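PDB 3VWC: serine protease inhibitor 1 from Coprinopsis cinerea, which probably inhibits serine-type endopeptidases, as a beta-trefoil protein of the peptidase inhibitor I66 family. Local coordinates for residues A[31-36]-A[118-123]; A[11-16]-A[135-140]; A[15-20]-A[36-41]. One frame throughout, in Å; residues are numbered along the deposited sequence. Where two conformers were deposited one is given.

Contact 1. Residues A[31-36]-A[118-123]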
loop_
_atom_site.group_PDB
_atom_site.type_symbol
_atom_site.label_atom_id
_atom_site.label_comp_id
_atom_site.label_asym_id
_atom_site.label_seq_id
_atom_site.Cartn_x
_atom_site.Cartn_y
_atom_site.Cartn_z
ATOM N N LYS A 31 -4.446 -5.154 -11.772
ATOM C CA LYS A 31 -5.624 -5.190 -10.921
ATOM C C LYS A 31 -5.539 -4.080 -9.890
ATOM O O LYS A 31 -4.471 -3.879 -9.259
ATOM C CB LYS A 31 -5.761 -6.537 -10.230
ATOM C CG LYS A 31 -5.961 -7.722 -11.223
ATOM C CD LYS A 31 -7.381 -7.671 -11.801
ATOM C CE LYS A 31 -7.525 -8.768 -12.890
ATOM N NZ LYS A 31 -7.047 -8.308 -14.255
ATOM N N ARG A 32 -6.662 -3.418 -9.613
ATOM C CA ARG A 32 -6.636 -2.294 -8.659
ATOM C C ARG A 32 -6.407 -2.790 -7.248
ATOM O O ARG A 32 -7.035 -3.761 -6.784
ATOM C CB ARG A 32 -7.948 -1.515 -8.700
ATOM C CG ARG A 32 -8.113 -0.614 -9.916
ATOM C CD ARG A 32 -9.514 0.067 -9.864
ATOM N NE ARG A 32 -9.814 0.751 -11.115
ATOM C CZ ARG A 32 -10.722 1.724 -11.279
ATOM N NH1 ARG A 32 -11.429 2.241 -10.246
ATOM N NH2 ARG A 32 -10.839 2.255 -12.482
ATOM N N ILE A 33 -5.542 -2.050 -6.548
ATOM C CA ILE A 33 -5.452 -2.198 -5.112
ATOM C C ILE A 33 -6.410 -1.230 -4.468
ATOM O O ILE A 33 -6.465 -0.081 -4.845
ATOM C CB ILE A 33 -4.000 -1.976 -4.588
ATOM C CG1 ILE A 33 -3.011 -3.011 -5.180
ATOM C CG2 ILE A 33 -4.000 -2.033 -3.049
ATOM C CD1 ILE A 33 -3.380 -4.440 -4.933
ATOM N N ARG A 34 -7.253 -1.759 -3.590
ATOM C CA ARG A 34 -8.401 -0.982 -3.094
ATOM C C ARG A 34 -8.460 -0.920 -1.562
ATOM O O ARG A 34 -7.906 -1.775 -0.855
ATOM C CB ARG A 34 -9.716 -1.547 -3.629
ATOM C CG ARG A 34 -9.740 -1.865 -5.115
ATOM C CD ARG A 34 -10.997 -2.705 -5.414
ATOM N NE ARG A 34 -11.026 -3.141 -6.803
ATOM C CZ ARG A 34 -11.696 -2.512 -7.757
ATOM N NH1 ARG A 34 -12.327 -1.370 -7.490
ATOM N NH2 ARG A 34 -11.742 -3.015 -8.989
ATOM N N VAL A 35 -9.255 0.028 -1.038
ATOM C CA VAL A 35 -9.746 -0.169 0.315
ATOM C C VAL A 35 -10.946 -1.111 0.293
ATOM O O VAL A 35 -11.784 -1.021 -0.603
ATOM C CB VAL A 35 -10.080 1.143 1.048
ATOM C CG1 VAL A 35 -8.777 1.823 1.582
ATOM C CG2 VAL A 35 -10.906 2.061 0.182
ATOM N N LEU A 36 -10.940 -2.087 1.189
ATOM C CA LEU A 36 -11.890 -3.226 1.096
ATOM C C LEU A 36 -13.004 -3.128 2.120
ATOM O O LEU A 36 -12.748 -2.781 3.254
ATOM C CB LEU A 36 -11.120 -4.542 1.295
ATOM C CG LEU A 36 -10.027 -4.758 0.228
ATOM C CD1 LEU A 36 -9.158 -5.974 0.529
ATOM C CD2 LEU A 36 -10.640 -4.922 -1.177
ATOM N N GLN A 118 -12.721 1.686 -3.388
ATOM C CA GLN A 118 -12.042 2.749 -4.117
ATOM C C GLN A 118 -10.551 2.414 -4.201
ATOM O O GLN A 118 -9.981 1.904 -3.216
ATOM C CB GLN A 118 -12.259 4.093 -3.418
ATOM C CG GLN A 118 -11.729 5.253 -4.261
ATOM C CD GLN A 118 -12.139 6.605 -3.722
ATOM O OE1 GLN A 118 -13.248 6.746 -3.157
ATOM N NE2 GLN A 118 -11.324 7.606 -3.951
ATOM N N GLN A 119 -9.921 2.786 -5.332
ATOM C CA GLN A 119 -8.486 2.446 -5.581
ATOM C C GLN A 119 -7.525 3.312 -4.765
ATOM O O GLN A 119 -7.711 4.528 -4.639
ATOM C CB GLN A 119 -8.165 2.572 -7.063
ATOM C CG GLN A 119 -6.786 2.010 -7.388
ATOM C CD GLN A 119 -6.508 1.886 -8.865
ATOM O OE1 GLN A 119 -5.516 1.249 -9.264
ATOM N NE2 GLN A 119 -7.371 2.435 -9.680
ATOM N N VAL A 120 -6.478 2.681 -4.241
ATOM C CA VAL A 120 -5.398 3.408 -3.585
ATOM C C VAL A 120 -4.630 4.231 -4.619
ATOM O O VAL A 120 -4.436 3.816 -5.764
ATOM C CB VAL A 120 -4.486 2.385 -2.886
ATOM C CG1 VAL A 120 -3.260 3.081 -2.260
ATOM C CG2 VAL A 120 -5.258 1.647 -1.796
ATOM N N GLU A 121 -4.280 5.453 -4.219
ATOM C CA GLU A 121 -3.598 6.402 -5.088
ATOM C C GLU A 121 -2.091 6.352 -4.815
ATOM O O GLU A 121 -1.678 5.882 -3.775
ATOM C CB GLU A 121 -4.150 7.819 -4.909
ATOM C CG GLU A 121 -5.650 7.778 -5.243
ATOM C CD GLU A 121 -6.346 9.128 -5.230
ATOM O OE1 GLU A 121 -5.728 10.137 -4.836
ATOM O OE2 GLU A 121 -7.547 9.139 -5.586
ATOM N N VAL A 122 -1.303 6.844 -5.767
ATOM C CA VAL A 122 0.131 7.026 -5.575
ATOM C C VAL A 122 0.530 8.414 -5.985
ATOM O O VAL A 122 0.414 8.791 -7.141
ATOM C CB VAL A 122 0.940 5.987 -6.363
ATOM C CG1 VAL A 122 2.426 6.115 -6.051
ATOM C CG2 VAL A 122 0.453 4.553 -6.081
ATOM N N ARG A 123 0.952 9.216 -5.007
ATOM C CA ARG A 123 1.117 10.685 -5.194
ATOM C C ARG A 123 2.307 11.160 -4.374
ATOM O O ARG A 123 2.613 10.566 -3.353
ATOM C CB ARG A 123 -0.083 11.440 -4.563
ATOM C CG ARG A 123 -1.470 11.135 -5.066
ATOM C CD ARG A 123 -2.370 12.257 -4.541
ATOM N NE ARG A 123 -3.700 11.818 -4.143
ATOM C CZ ARG A 123 -4.479 12.482 -3.280
ATOM N NH1 ARG A 123 -4.059 13.616 -2.731
ATOM N NH2 ARG A 123 -5.699 12.046 -2.994
#
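Arg-34 and Gln-119 face each other as a non-hydrogen-bonded antiparallel pair, their CA atoms 4.2 Å apart, and the bonds lie on the residues next to them. Val-120 N donates to Ile-33 O at 2.8 Å, and Val-35 N donates to Gln-118 O at 3.0 Å in a bond of 156° at the hydrogen. Each of these carbonyls also meets a CA-H across the pair; Arg-34 CA, for example, lies 3.3 Å from Gln-118 O. The side chain of Gln-119, with CG anti to the backbone N (chi1 -170°), crosses the aliphatic part of Arg-32 at about a right angle, its CD 3.2 Å from Arg-32 CG. Gln-119 CG also lies 3.3 Å from Ile-33 O. The amide and the Arg-32 guanidinium are 18° from parallel, but Arg-32 was deposited in two conformers and this overlap is doubtful. On the inner side, Ile-33 CG2 touches Val-120 CG2 at 4.1 Å. In this beta-trefoil the single bridge fastens the connection between strands 107-109 and 121-123 onto strand 31-35, which already pairs with strands 18-19 and 70-73. Val-18 and Leu-71 pack on both Ile-33 and Val-120, tying the small apolar pair into the sheet. Farther out, Arg-34 NH1 bonds to Leu-117 O, and Gln-118 OE1 accepts from Glu-115 N.

Contact 2. Residues A[11-16]-A[135-140]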
loop_
_atom_site.group_PDB
_atom_site.type_symbol
_atom_site.label_atom_id
_atom_site.label_comp_id
_atom_site.label_asym_id
_atom_site.label_seq_id
_atom_site.Cartn_x
_atom_site.Cartn_y
_atom_site.Cartn_z
ATOM N N SER A 11 -5.600 0.920 6.221
ATOM C CA SER A 11 -5.483 2.380 6.105
ATOM C C SER A 11 -5.821 3.097 7.398
ATOM O O SER A 11 -6.831 2.819 8.000
ATOM C CB SER A 11 -6.423 2.865 5.016
ATOM O OG SER A 11 -6.551 4.298 5.024
ATOM N N LYS A 12 -4.992 4.054 7.823
ATOM C CA LYS A 12 -5.296 4.808 9.019
ATOM C C LYS A 12 -6.495 5.739 8.838
ATOM O O LYS A 12 -7.067 6.196 9.822
ATOM C CB LYS A 12 -4.065 5.622 9.452
ATOM C CG LYS A 12 -2.950 4.766 10.123
ATOM C CD LYS A 12 -3.246 4.438 11.596
ATOM C CE LYS A 12 -2.806 5.545 12.496
ATOM N NZ LYS A 12 -3.378 5.296 13.848
ATOM N N VAL A 13 -6.871 6.023 7.586
ATOM C CA VAL A 13 -8.053 6.888 7.314
ATOM C C VAL A 13 -9.314 6.264 7.906
ATOM O O VAL A 13 -10.162 6.968 8.483
ATOM C CB VAL A 13 -8.304 7.001 5.791
ATOM C CG1 VAL A 13 -9.678 7.711 5.486
ATOM C CG2 VAL A 13 -7.182 7.786 5.218
ATOM N N ASN A 14 -9.479 4.976 7.710
ATOM C CA ASN A 14 -10.806 4.379 7.935
ATOM C C ASN A 14 -10.728 3.037 8.624
ATOM O O ASN A 14 -11.754 2.441 8.962
ATOM C CB ASN A 14 -11.584 4.330 6.618
ATOM C CG ASN A 14 -10.755 3.767 5.486
ATOM O OD1 ASN A 14 -9.987 2.856 5.698
ATOM N ND2 ASN A 14 -10.885 4.347 4.300
ATOM N N GLY A 15 -9.511 2.534 8.833
ATOM C CA GLY A 15 -9.302 1.220 9.442
ATOM C C GLY A 15 -9.553 0.049 8.514
ATOM O O GLY A 15 -9.403 -1.113 8.925
ATOM N N LEU A 16 -9.911 0.335 7.268
ATOM C CA LEU A 16 -10.247 -0.726 6.291
ATOM C C LEU A 16 -8.975 -1.398 5.747
ATOM O O LEU A 16 -7.911 -0.767 5.635
ATOM C CB LEU A 16 -11.068 -0.153 5.148
ATOM C CG LEU A 16 -12.457 0.348 5.579
ATOM C CD1 LEU A 16 -13.223 0.971 4.440
ATOM C CD2 LEU A 16 -13.244 -0.757 6.310
ATOM N N TYR A 135 2.213 13.156 9.462
ATOM C CA TYR A 135 1.555 12.855 8.207
ATOM C C TYR A 135 0.047 12.821 8.419
ATOM O O TYR A 135 -0.442 12.355 9.450
ATOM C CB TYR A 135 2.028 11.482 7.762
ATOM C CG TYR A 135 3.459 11.458 7.332
ATOM C CD1 TYR A 135 3.782 11.607 5.981
ATOM C CD2 TYR A 135 4.512 11.323 8.262
ATOM C CE1 TYR A 135 5.122 11.555 5.560
ATOM C CE2 TYR A 135 5.832 11.310 7.855
ATOM C CZ TYR A 135 6.131 11.489 6.517
ATOM O OH TYR A 135 7.433 11.459 6.081
ATOM N N PRO A 136 -0.702 13.238 7.407
ATOM C CA PRO A 136 -2.140 12.979 7.430
ATOM C C PRO A 136 -2.450 11.477 7.373
ATOM O O PRO A 136 -1.676 10.689 6.788
ATOM C CB PRO A 136 -2.650 13.678 6.157
ATOM C CG PRO A 136 -1.437 13.581 5.222
ATOM C CD PRO A 136 -0.230 13.785 6.115
ATOM N N ALA A 137 -3.600 11.069 7.920
ATOM C CA ALA A 137 -3.934 9.664 7.960
ATOM C C ALA A 137 -4.035 9.020 6.574
ATOM O O ALA A 137 -3.892 7.763 6.453
ATOM C CB ALA A 137 -5.289 9.462 8.706
ATOM N N THR A 138 -4.328 9.868 5.578
ATOM C CA THR A 138 -4.418 9.442 4.182
ATOM C C THR A 138 -3.121 8.781 3.678
ATOM O O THR A 138 -3.139 8.056 2.678
ATOM C CB THR A 138 -4.674 10.655 3.319
ATOM O OG1 THR A 138 -3.600 11.567 3.594
ATOM C CG2 THR A 138 -6.045 11.268 3.679
ATOM N N GLU A 139 -2.007 8.981 4.379
ATOM C CA GLU A 139 -0.697 8.513 3.902
ATOM C C GLU A 139 -0.087 7.492 4.846
ATOM O O GLU A 139 1.028 7.051 4.627
ATOM C CB GLU A 139 0.270 9.716 3.770
ATOM C CG GLU A 139 -0.321 10.779 2.821
ATOM C CD GLU A 139 0.560 11.997 2.677
ATOM O OE1 GLU A 139 1.364 12.225 3.634
ATOM O OE2 GLU A 139 0.373 12.765 1.722
ATOM N N LEU A 140 -0.876 7.051 5.840
ATOM C CA LEU A 140 -0.394 6.121 6.877
ATOM C C LEU A 140 -1.114 4.773 6.821
ATOM O O LEU A 140 -2.348 4.718 6.622
ATOM C CB LEU A 140 -0.584 6.773 8.261
ATOM C CG LEU A 140 0.236 8.084 8.416
ATOM C CD1 LEU A 140 -0.193 8.632 9.768
ATOM C CD2 LEU A 140 1.763 7.823 8.398
HETATM O O HOH W 1 -4.111 5.532 4.572
#
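Lys-12 and Val-13 meet Ala-137, Thr-138 and Leu-140 in a small, mixed contact between two connections: the turn that follows strand 5-11 and the short 3-10 segment 137-139 that leads into strand 141-145. A single direct hydrogen bond joins them. Lys-12 N donates to Leu-140 O at 3.0 Å, nearly straight at 169°, with the donor 32° out of the carbonyl plane. The same oxygen also receives a proton from a water, 2.8 Å away, which is hydrogen-bonded in turn to Ser-11 OG, so two donors grip this carbonyl and the water gives a second, indirect tie between the segments.

The apolar part falls into two patches. In one, the near end of the lysine side chain does the touching: Lys-12 CB lies 3.4 Å from Leu-140 O and also meets Ala-137, and Lys-12 CG rests 3.6 Å from Leu-140 CB, after which the side chain bends and carries its amine off. In the other, Val-13 packs against residues 137-138 through one branch, CG2; chi1 of 171° puts CG1 anti to the backbone N and CG2 beside that N, anti to the carbonyl carbon. Val-13 CG2 is tight against Thr-138 CA at 3.4 Å and meets Ala-137 O at 3.5 Å, and Thr-138 CG2 and Ala-137 CB border it.

The turn is shaped from within. Ser-11 OG accepts from Val-13 N in an ST turn, and Asn-14 OD1 accepts from Leu-16 N in an Asx turn, while Ser-11 N bonds to Leu-16 O. Lys-12 and Leu-140 also pack on Val-96 of strand 96-101. Since strands 5-11 and 141-145 are neighbours in the sheet, the contact continues their pairing beyond the strand ends, an arrangement in keeping with a beta-trefoil, whose first and last strands close the barrel.

Contact 3. Residues A[15-20]-A[36-41]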
loop_
_atom_site.group_PDB
_atom_site.type_symbol
_atom_site.label_atom_id
_atom_site.label_comp_id
_atom_site.label_asym_id
_atom_site.label_seq_id
_atom_site.Cartn_x
_atom_site.Cartn_y
_atom_site.Cartn_z
ATOM N N GLY A 15 -9.511 2.534 8.833
ATOM C CA GLY A 15 -9.302 1.220 9.442
ATOM C C GLY A 15 -9.553 0.049 8.514
ATOM O O GLY A 15 -9.403 -1.113 8.925
ATOM N N LEU A 16 -9.911 0.335 7.268
ATOM C CA LEU A 16 -10.247 -0.726 6.291
ATOM C C LEU A 16 -8.975 -1.398 5.747
ATOM O O LEU A 16 -7.911 -0.767 5.635
ATOM C CB LEU A 16 -11.068 -0.153 5.148
ATOM C CG LEU A 16 -12.457 0.348 5.579
ATOM C CD1 LEU A 16 -13.223 0.971 4.440
ATOM C CD2 LEU A 16 -13.244 -0.757 6.310
ATOM N N HIS A 17 -9.042 -2.699 5.522
ATOM C CA HIS A 17 -7.955 -3.408 4.870
ATOM C C HIS A 17 -7.752 -2.851 3.487
ATOM O O HIS A 17 -8.700 -2.435 2.813
ATOM C CB HIS A 17 -8.248 -4.910 4.797
ATOM C CG HIS A 17 -8.142 -5.611 6.119
ATOM N ND1 HIS A 17 -7.212 -6.599 6.363
ATOM C CD2 HIS A 17 -8.781 -5.395 7.287
ATOM C CE1 HIS A 17 -7.339 -7.009 7.613
ATOM N NE2 HIS A 17 -8.270 -6.279 8.198
ATOM N N VAL A 18 -6.508 -2.895 3.045
ATOM C CA VAL A 18 -6.102 -2.586 1.687
ATOM C C VAL A 18 -5.734 -3.881 0.931
ATOM O O VAL A 18 -5.075 -4.758 1.503
ATOM C CB VAL A 18 -4.873 -1.662 1.812
ATOM C CG1 VAL A 18 -4.269 -1.350 0.457
ATOM C CG2 VAL A 18 -5.274 -0.391 2.575
ATOM N N GLY A 19 -6.199 -4.031 -0.309
ATOM C CA GLY A 19 -5.795 -5.208 -1.077
ATOM C C GLY A 19 -6.766 -5.435 -2.218
ATOM O O GLY A 19 -7.211 -4.475 -2.862
ATOM N N ARG A 20 -7.072 -6.706 -2.501
ATOM C CA ARG A 20 -7.844 -7.057 -3.673
ATOM C C ARG A 20 -9.097 -7.774 -3.231
ATOM O O ARG A 20 -9.063 -8.592 -2.311
ATOM C CB ARG A 20 -6.977 -7.889 -4.626
ATOM C CG ARG A 20 -5.898 -7.093 -5.337
ATOM C CD ARG A 20 -4.781 -7.965 -5.939
ATOM N NE ARG A 20 -5.308 -8.774 -7.061
ATOM C CZ ARG A 20 -4.605 -9.711 -7.698
ATOM N NH1 ARG A 20 -3.360 -10.005 -7.341
ATOM N NH2 ARG A 20 -5.179 -10.400 -8.687
ATOM N N LEU A 36 -10.940 -2.087 1.189
ATOM C CA LEU A 36 -11.890 -3.226 1.096
ATOM C C LEU A 36 -13.004 -3.128 2.120
ATOM O O LEU A 36 -12.748 -2.781 3.254
ATOM C CB LEU A 36 -11.120 -4.542 1.295
ATOM C CG LEU A 36 -10.027 -4.758 0.228
ATOM C CD1 LEU A 36 -9.158 -5.974 0.529
ATOM C CD2 LEU A 36 -10.640 -4.922 -1.177
ATOM N N PRO A 37 -14.231 -3.557 1.748
ATOM C CA PRO A 37 -15.226 -3.806 2.794
ATOM C C PRO A 37 -14.744 -4.859 3.796
ATOM O O PRO A 37 -14.027 -5.804 3.414
ATOM C CB PRO A 37 -16.422 -4.364 2.005
ATOM C CG PRO A 37 -16.184 -4.029 0.560
ATOM C CD PRO A 37 -14.661 -4.066 0.438
ATOM N N GLU A 38 -15.146 -4.711 5.060
ATOM C CA GLU A 38 -14.947 -5.734 6.076
ATOM C C GLU A 38 -15.403 -7.116 5.602
ATOM O O GLU A 38 -14.768 -8.123 5.907
ATOM C CB GLU A 38 -15.687 -5.363 7.365
ATOM C CG GLU A 38 -14.982 -4.308 8.236
ATOM C CD GLU A 38 -13.539 -4.668 8.621
ATOM O OE1 GLU A 38 -12.602 -4.313 7.863
ATOM O OE2 GLU A 38 -13.331 -5.214 9.728
ATOM N N ASP A 39 -16.497 -7.155 4.849
ATOM C CA ASP A 39 -17.053 -8.430 4.409
ATOM C C ASP A 39 -16.519 -8.915 3.071
ATOM O O ASP A 39 -17.033 -9.882 2.504
ATOM C CB ASP A 39 -18.595 -8.383 4.415
ATOM C CG ASP A 39 -19.179 -7.666 3.194
ATOM O OD1 ASP A 39 -18.438 -6.977 2.456
ATOM O OD2 ASP A 39 -20.407 -7.784 2.981
ATOM N N ASN A 40 -15.463 -8.274 2.584
ATOM C CA ASN A 40 -14.886 -8.630 1.306
ATOM C C ASN A 40 -13.398 -8.267 1.271
ATOM O O ASN A 40 -12.993 -7.395 0.484
ATOM C CB ASN A 40 -15.657 -7.929 0.175
ATOM C CG ASN A 40 -15.208 -8.368 -1.207
ATOM O OD1 ASN A 40 -15.501 -7.701 -2.209
ATOM N ND2 ASN A 40 -14.496 -9.490 -1.272
ATOM N N ASN A 41 -12.621 -8.900 2.161
ATOM C CA ASN A 41 -11.184 -8.624 2.351
ATOM C C ASN A 41 -10.313 -9.849 2.710
ATOM O O ASN A 41 -9.119 -9.711 3.057
ATOM C CB ASN A 41 -10.976 -7.511 3.397
ATOM C CG ASN A 41 -11.315 -7.947 4.818
ATOM O OD1 ASN A 41 -11.394 -7.114 5.722
ATOM N ND2 ASN A 41 -11.476 -9.253 5.032
HETATM O O HOH W 2 -11.482 -4.102 5.463
#
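Chi1 of -61° sets Leu-36 CG anti to its carbonyl carbon, and an extended chi2 places CD1 against Gly-19; the other methyl, CD2, meets the backbone of Arg-20. His-17 and Asn-41 are brought together differently: Asn-41 CG stands between its backbone N and carbonyl carbon, and this chi1 of 70° puts it on the His-17 side.

Leu-36 CD1 comes within 3.6 Å of Gly-19 N, and Leu-36 CD2 lies 3.8 Å from Arg-20 C. Gly-19, with no side chain, lets Leu-36 CD1 lie directly on its peptide groups. Beside it, Leu-36 N donates to His-17 O at 2.8 Å.

Strands 18-19 and 31-35 are antiparallel neighbours at the edge of the beta-trefoil's main sheet, where Gly-19 also bonds to Arg-34. The contact prolongs that pairing to the point where segment 36-41 leaves it for the type I turn Pro-37 to Asn-40.

At that departure a water bridges the two segments. It accepts from His-17 N at 2.8 Å and lies within donating distance of both Leu-36 O and Glu-38 OE1, the latter at 2.7 Å; with other acceptors also near, its protons cannot serve all of them at once. Asn-41 OD1 sits over one face of the imidazole, 3.6 Å from His-17 CG, with amide and ring planes 49° apart. Leu-16 lies alongside, its CB 3.6 Å from Leu-36 O and its CD2 3.9 Å from Glu-38 OE1. Beyond the segments, Trp-46 NE1 bonds to Val-18 O, and Arg-20 forms a salt bridge with Glu-24.

In the fold
Contacts 1 and 3 share one element: contact 1 joins strand 31-35 to residues 118-120, and contact 3 takes up at Leu-36, just past Val-35. A probable hydrogen bond from Arg-34 N to Gly-19 O lies between them. Contact 2 starts from the 11-16 turn that feeds strand 18-19, and Ser-11 packs on Val-35. Contact 1 is nearest the chain's centre and relies on two direct backbone bonds and buried aliphatic groups. Contacts 2 and 3, farther out, each have one direct bond supplemented by a bridging water. Polar side chains occur in all three: Arg-32 and Gln-119, the aliphatic start of Lys-12, and His-17, Glu-38 and Asn-41.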